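Local coordinates for demethyldecarbamoylnovobiocin O-methyltransferase (Streptomyces caeruleus, PDB 2WK1), which transfers a methyl group from S-adenosyl-L-methionine to the 4-hydroxyl of the noviose sugar, the penultimate step in making the antibiotic novobiocin, at residues I43-H56 against D77-L91. Sequence-based numbering, arbitrary orientation.
Sequences IKVLAGTVYEDPAH and DWPANAHTMIGIKRL. With SAH (S-adenosyl-L-homocysteine), chain B.
The buried carboxylate of Asp-53 takes three hydrogen bonds, two from Asn-81 and one from Ala-82 N. With CG swung anti to the backbone N (chi1 -168°), Asp-53 OD1 takes Asn-81 ND2 at 2.9 Å on its syn lone pair, nearly straight and in the amide plane. Asp-53 OD2 is gripped twice: Asn-81 N comes in along its syn lone pair at 2.8 Å, while Ala-82 N reaches it from above the carboxylate plane at 2.9 Å. Backbone bonds continue the grip, Ala-80 N giving to Pro-54 O at 2.8 Å and His-56 N to Trp-78 O at 2.7 Å, on either side of a single bridge between Ala-55 and Pro-79.

At the other end of the contact, the CD1 methyl of Ile-88 packs among Ile-43, Ala-47 and Thr-49, 3.7 Å from Ile-43 CG2; Leu-91 CD1 also touches the Ala-47 methyl. Between these two ends, helix 35-47 stops at Gly-48 in a Schellman motif, and Ala-82 CB fits against that turn, 3.4 Å from Leu-46 O. The same carbonyl accepts weak bonds from His-83 N and Thr-84 N, which ties the helix end to the loop where Thr-84 and Met-85 bind S-adenosyl-L-methionine. There, Thr-84 OG1 gives its proton to SAH OXT at 2.6 Å and accepts from Ile-86 N in a capping bond, while Met-85 N holds SAH O, both gripping the product's carboxylate.

Arg-72 from helix 69-73 bonds to the carbonyls of Ala-47 and Asp-53, and Tyr-51 stacks on Tyr-51 of the second subunit. Leu-123 of helix 119-130 packs against Ile-43, Leu-46 and Leu-91 where helices 35-47 and 87-103 meet; helix 119-130 follows strand 109-113 in the seven-stranded sheet of the Rossmann-like class I methyltransferase fold.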
loop_
_atom_site.group_PDB
_atom_site.type_symbol
_atom_site.label_atom_id
_atom_site.label_comp_id
_atom_site.label_asym_id
_atom_site.label_seq_id
_atom_site.Cartn_x
_atom_site.Cartn_y
_atom_site.Cartn_z
ATOM N N ILE A 43 -5.065 0.427 5.584
ATOM C CA ILE A 43 -5.021 1.682 6.350
ATOM C C ILE A 43 -3.662 2.370 6.182
ATOM O O ILE A 43 -3.596 3.574 5.961
ATOM C CB ILE A 43 -5.411 1.398 7.810
ATOM C CG1 ILE A 43 -6.928 1.089 7.877
ATOM C CG2 ILE A 43 -5.016 2.577 8.708
ATOM C CD1 ILE A 43 -7.422 0.551 9.207
ATOM N N LYS A 44 -2.585 1.605 6.265
ATOM C CA LYS A 44 -1.243 2.169 6.113
ATOM C C LYS A 44 -0.965 2.719 4.717
ATOM O O LYS A 44 -0.279 3.736 4.536
ATOM C CB LYS A 44 -0.176 1.122 6.418
ATOM C CG LYS A 44 -0.152 0.628 7.826
ATOM C CD LYS A 44 0.790 -0.596 7.916
ATOM C CE LYS A 44 1.354 -0.838 9.296
ATOM N NZ LYS A 44 0.372 -1.472 10.157
ATOM N N VAL A 45 -1.511 2.050 3.709
ATOM C CA VAL A 45 -1.326 2.489 2.324
ATOM C C VAL A 45 -2.148 3.752 2.059
ATOM O O VAL A 45 -1.681 4.714 1.475
ATOM C CB VAL A 45 -1.692 1.345 1.290
ATOM C CG1 VAL A 45 -1.509 1.847 -0.097
ATOM C CG2 VAL A 45 -0.913 0.058 1.595
ATOM N N LEU A 46 -3.393 3.728 2.483
ATOM C CA LEU A 46 -4.284 4.846 2.196
ATOM C C LEU A 46 -3.789 6.169 2.769
ATOM O O LEU A 46 -3.913 7.223 2.130
ATOM C CB LEU A 46 -5.690 4.545 2.744
ATOM C CG LEU A 46 -6.489 3.531 1.927
ATOM C CD1 LEU A 46 -7.667 3.044 2.756
ATOM C CD2 LEU A 46 -6.959 4.109 0.609
ATOM N N ALA A 47 -3.245 6.120 3.983
ATOM C CA ALA A 47 -2.705 7.311 4.649
ATOM C C ALA A 47 -1.275 7.604 4.229
ATOM O O ALA A 47 -0.741 8.661 4.548
ATOM C CB ALA A 47 -2.768 7.150 6.146
ATOM N N GLY A 48 -0.647 6.657 3.536
ATOM C CA GLY A 48 0.722 6.834 3.078
ATOM C C GLY A 48 1.794 6.665 4.128
ATOM O O GLY A 48 2.948 7.066 3.904
ATOM N N THR A 49 1.466 6.042 5.248
ATOM C CA THR A 49 2.507 5.770 6.247
ATOM C C THR A 49 3.495 4.698 5.745
ATOM O O THR A 49 4.682 4.754 6.025
ATOM C CB THR A 49 1.940 5.377 7.619
ATOM O OG1 THR A 49 1.161 4.200 7.482
ATOM C CG2 THR A 49 1.107 6.503 8.226
ATOM N N VAL A 50 3.026 3.748 4.939
ATOM C CA VAL A 50 3.856 2.619 4.571
ATOM C C VAL A 50 4.994 3.047 3.651
ATOM O O VAL A 50 6.061 2.437 3.651
ATOM C CB VAL A 50 2.989 1.467 4.007
ATOM C CG1 VAL A 50 2.449 1.794 2.627
ATOM C CG2 VAL A 50 3.780 0.167 3.983
ATOM N N TYR A 51 4.777 4.122 2.895
ATOM C CA TYR A 51 5.788 4.667 2.001
ATOM C C TYR A 51 6.229 6.075 2.371
ATOM O O TYR A 51 6.873 6.750 1.580
ATOM C CB TYR A 51 5.363 4.561 0.516
ATOM C CG TYR A 51 4.085 5.270 0.090
ATOM C CD1 TYR A 51 2.843 4.674 0.247
ATOM C CD2 TYR A 51 4.138 6.524 -0.499
ATOM C CE1 TYR A 51 1.688 5.315 -0.158
ATOM C CE2 TYR A 51 2.988 7.170 -0.915
ATOM C CZ TYR A 51 1.770 6.574 -0.737
ATOM O OH TYR A 51 0.658 7.251 -1.189
ATOM N N GLU A 52 5.877 6.515 3.587
ATOM C CA GLU A 52 6.342 7.783 4.151
ATOM C C GLU A 52 6.028 8.949 3.234
ATOM O O GLU A 52 6.871 9.808 2.962
ATOM C CB GLU A 52 7.842 7.709 4.478
ATOM C CG GLU A 52 8.151 6.570 5.417
ATOM C CD GLU A 52 9.609 6.381 5.723
ATOM O OE1 GLU A 52 10.415 7.315 5.555
ATOM O OE2 GLU A 52 9.932 5.291 6.173
ATOM N N ASP A 53 4.791 9.000 2.753
ATOM C CA ASP A 53 4.409 10.059 1.841
ATOM C C ASP A 53 4.505 11.420 2.531
ATOM O O ASP A 53 3.881 11.631 3.579
ATOM C CB ASP A 53 2.971 9.829 1.350
ATOM C CG ASP A 53 2.596 10.725 0.183
ATOM O OD1 ASP A 53 3.430 10.888 -0.745
ATOM O OD2 ASP A 53 1.486 11.297 0.194
ATOM N N PRO A 54 5.281 12.353 1.958
ATOM C CA PRO A 54 5.376 13.661 2.591
ATOM C C PRO A 54 4.102 14.471 2.502
ATOM O O PRO A 54 3.209 14.149 1.715
ATOM C CB PRO A 54 6.497 14.349 1.803
ATOM C CG PRO A 54 6.543 13.673 0.543
ATOM C CD PRO A 54 6.079 12.272 0.724
ATOM N N ALA A 55 4.031 15.535 3.296
ATOM C CA ALA A 55 2.946 16.499 3.173
ATOM C C ALA A 55 3.009 17.246 1.824
ATOM O O ALA A 55 4.091 17.448 1.229
ATOM C CB ALA A 55 2.953 17.485 4.343
ATOM N N HIS A 56 1.838 17.646 1.335
ATOM C CA HIS A 56 1.653 18.341 0.062
ATOM C C HIS A 56 2.470 19.637 0.073
ATOM O O HIS A 56 2.561 20.302 1.113
ATOM C CB HIS A 56 0.151 18.682 -0.090
ATOM C CG HIS A 56 -0.304 18.898 -1.496
ATOM N ND1 HIS A 56 0.050 20.004 -2.244
ATOM C CD2 HIS A 56 -1.129 18.162 -2.276
ATOM C CE1 HIS A 56 -0.515 19.920 -3.435
ATOM N NE2 HIS A 56 -1.239 18.812 -3.478
ATOM N N ASP A 77 -2.171 16.653 8.443
ATOM C CA ASP A 77 -1.627 17.232 7.238
ATOM C C ASP A 77 -2.421 16.800 6.002
ATOM O O ASP A 77 -3.365 15.980 6.101
ATOM C CB ASP A 77 -0.115 16.945 7.104
ATOM C CG ASP A 77 0.230 15.475 6.925
ATOM O OD1 ASP A 77 -0.677 14.617 6.871
ATOM O OD2 ASP A 77 1.449 15.193 6.767
ATOM N N TRP A 78 -2.052 17.371 4.858
ATOM C CA TRP A 78 -2.545 16.918 3.562
ATOM C C TRP A 78 -1.436 16.121 2.891
ATOM O O TRP A 78 -0.425 16.695 2.529
ATOM C CB TRP A 78 -2.893 18.088 2.625
ATOM C CG TRP A 78 -4.056 18.941 3.018
ATOM C CD1 TRP A 78 -5.132 18.583 3.779
ATOM C CD2 TRP A 78 -4.280 20.302 2.611
ATOM N NE1 TRP A 78 -5.999 19.654 3.904
ATOM C CE2 TRP A 78 -5.501 20.713 3.189
ATOM C CE3 TRP A 78 -3.564 21.209 1.818
ATOM C CZ2 TRP A 78 -6.029 21.995 2.996
ATOM C CZ3 TRP A 78 -4.088 22.489 1.636
ATOM C CH2 TRP A 78 -5.309 22.861 2.224
ATOM N N PRO A 79 -1.601 14.805 2.716
ATOM C CA PRO A 79 -0.545 14.055 2.018
ATOM C C PRO A 79 -0.341 14.533 0.572
ATOM O O PRO A 79 -1.294 14.850 -0.132
ATOM C CB PRO A 79 -1.042 12.603 2.081
ATOM C CG PRO A 79 -1.943 12.604 3.282
ATOM C CD PRO A 79 -2.644 13.915 3.242
ATOM N N ALA A 80 0.908 14.546 0.123
ATOM C CA ALA A 80 1.232 14.892 -1.244
ATOM C C ALA A 80 0.589 13.995 -2.284
ATOM O O ALA A 80 0.118 14.460 -3.321
ATOM C CB ALA A 80 2.759 14.881 -1.418
ATOM N N ASN A 81 0.535 12.700 -1.983
ATOM C CA ASN A 81 0.052 11.711 -2.941
ATOM C C ASN A 81 -0.953 10.724 -2.365
ATOM O O ASN A 81 -1.698 10.115 -3.123
ATOM C CB ASN A 81 1.225 10.927 -3.528
ATOM C CG ASN A 81 2.243 11.821 -4.146
ATOM O OD1 ASN A 81 2.024 12.341 -5.234
ATOM N ND2 ASN A 81 3.345 12.036 -3.449
ATOM N N ALA A 82 -0.966 10.516 -1.048
ATOM C CA ALA A 82 -1.804 9.487 -0.461
ATOM C C ALA A 82 -3.282 9.830 -0.626
ATOM O O ALA A 82 -3.678 10.963 -0.878
ATOM C CB ALA A 82 -1.448 9.275 1.001
ATOM N N HIS A 83 -4.110 8.816 -0.442
ATOM C CA HIS A 83 -5.484 8.862 -0.903
ATOM C C HIS A 83 -6.491 9.424 0.098
ATOM O O HIS A 83 -7.619 9.691 -0.279
ATOM C CB HIS A 83 -5.928 7.472 -1.374
ATOM C CG HIS A 83 -5.128 6.972 -2.528
ATOM N ND1 HIS A 83 -4.376 5.812 -2.494
ATOM C CD2 HIS A 83 -4.928 7.519 -3.746
ATOM C CE1 HIS A 83 -3.759 5.672 -3.656
ATOM N NE2 HIS A 83 -4.092 6.683 -4.436
ATOM N N THR A 84 -6.056 9.621 1.351
ATOM C CA THR A 84 -6.890 10.274 2.348
ATOM C C THR A 84 -6.042 11.201 3.194
ATOM O O THR A 84 -4.850 10.946 3.398
ATOM C CB THR A 84 -7.596 9.256 3.276
ATOM O OG1 THR A 84 -8.461 9.914 4.192
ATOM C CG2 THR A 84 -6.607 8.408 4.053
ATOM N N MET A 85 -6.689 12.260 3.674
ATOM C CA MET A 85 -6.074 13.179 4.630
ATOM C C MET A 85 -6.483 12.923 6.076
ATOM O O MET A 85 -6.022 13.634 6.968
ATOM C CB MET A 85 -6.351 14.655 4.272
ATOM C CG MET A 85 -7.812 15.006 4.353
ATOM S SD MET A 85 -8.185 16.742 4.095
ATOM C CE MET A 85 -7.985 16.862 2.322
ATOM N N ILE A 86 -7.342 11.937 6.330
ATOM C CA ILE A 86 -7.956 11.842 7.660
ATOM C C ILE A 86 -7.051 11.213 8.699
ATOM O O ILE A 86 -7.327 11.317 9.889
ATOM C CB ILE A 86 -9.328 11.156 7.631
ATOM C CG1 ILE A 86 -9.225 9.639 7.391
ATOM C CG2 ILE A 86 -10.225 11.819 6.595
ATOM C CD1 ILE A 86 -10.582 8.922 7.419
ATOM N N GLY A 87 -5.982 10.547 8.267
ATOM C CA GLY A 87 -5.038 9.968 9.200
ATOM C C GLY A 87 -5.385 8.583 9.691
ATOM O O GLY A 87 -6.504 8.099 9.514
ATOM N N ILE A 88 -4.438 7.983 10.397
ATOM C CA ILE A 88 -4.596 6.610 10.850
ATOM C C ILE A 88 -5.737 6.442 11.870
ATOM O O ILE A 88 -6.522 5.492 11.781
ATOM C CB ILE A 88 -3.276 6.055 11.445
ATOM C CG1 ILE A 88 -2.170 6.002 10.372
ATOM C CG2 ILE A 88 -3.478 4.699 12.107
ATOM C CD1 ILE A 88 -2.357 5.029 9.236
ATOM N N LYS A 89 -5.825 7.331 12.868
ATOM C CA LYS A 89 -6.847 7.161 13.889
ATOM C C LYS A 89 -8.266 7.268 13.307
ATOM O O LYS A 89 -9.148 6.500 13.673
ATOM C CB LYS A 89 -6.648 8.131 15.036
ATOM C CG LYS A 89 -5.399 7.807 15.878
ATOM C CD LYS A 89 -5.223 8.741 17.058
ATOM C CE LYS A 89 -3.976 8.452 17.881
ATOM N NZ LYS A 89 -4.017 9.300 19.125
ATOM N N ARG A 90 -8.500 8.223 12.409
ATOM C CA ARG A 90 -9.809 8.330 11.798
ATOM C C ARG A 90 -10.091 7.166 10.820
ATOM O O ARG A 90 -11.242 6.744 10.697
ATOM C CB ARG A 90 -10.066 9.708 11.183
ATOM C CG ARG A 90 -10.657 10.696 12.185
ATOM C CD ARG A 90 -10.708 12.143 11.685
ATOM N NE ARG A 90 -9.440 12.806 11.880
ATOM C CZ ARG A 90 -8.910 13.734 11.083
ATOM N NH1 ARG A 90 -9.498 14.120 9.971
ATOM N NH2 ARG A 90 -7.739 14.248 11.389
ATOM N N LEU A 91 -9.068 6.643 10.153
ATOM C CA LEU A 91 -9.278 5.417 9.346
ATOM C C LEU A 91 -9.630 4.226 10.233
ATOM O O LEU A 91 -10.514 3.448 9.910
ATOM C CB LEU A 91 -8.039 5.109 8.492
ATOM C CG LEU A 91 -7.784 6.008 7.284
ATOM C CD1 LEU A 91 -6.339 5.839 6.796
ATOM C CD2 LEU A 91 -8.775 5.780 6.146
HETATM N N SAH B . -12.834 12.550 3.513
HETATM C CA SAH B . -11.677 13.027 2.680
HETATM C CB SAH B . -11.453 14.524 2.902
HETATM C CG SAH B . -12.606 15.395 2.425
HETATM S SD SAH B . -12.046 17.044 1.975
HETATM C C SAH B . -10.466 12.168 2.915
HETATM O O SAH B . -9.337 12.605 2.663
HETATM O OXT SAH B . -10.622 11.005 3.264
HETATM C "C5'" SAH B . -13.615 17.916 1.808
HETATM C "C4'" SAH B . -14.429 17.439 0.586
HETATM O "O4'" SAH B . -15.785 17.931 0.727
HETATM C "C3'" SAH B . -13.900 17.909 -0.769
HETATM O "O3'" SAH B . -13.662 16.808 -1.665
HETATM C "C2'" SAH B . -15.022 18.843 -1.271
HETATM O "O2'" SAH B . -15.203 18.864 -2.688
HETATM C "C1'" SAH B . -16.270 18.297 -0.569
HETATM N N9 SAH B . -17.362 19.239 -0.311
HETATM C C8 SAH B . -17.410 20.116 0.724
HETATM N N7 SAH B . -18.609 20.747 0.760
HETATM C C5 SAH B . -19.344 20.237 -0.259
HETATM C C6 SAH B . -20.691 20.418 -0.740
HETATM N N6 SAH B . -21.493 21.293 -0.158
HETATM N N1 SAH B . -21.093 19.681 -1.782
HETATM C C2 SAH B . -20.298 18.759 -2.354
HETATM N N3 SAH B . -19.036 18.523 -1.979
HETATM C C4 SAH B . -18.553 19.222 -0.930
#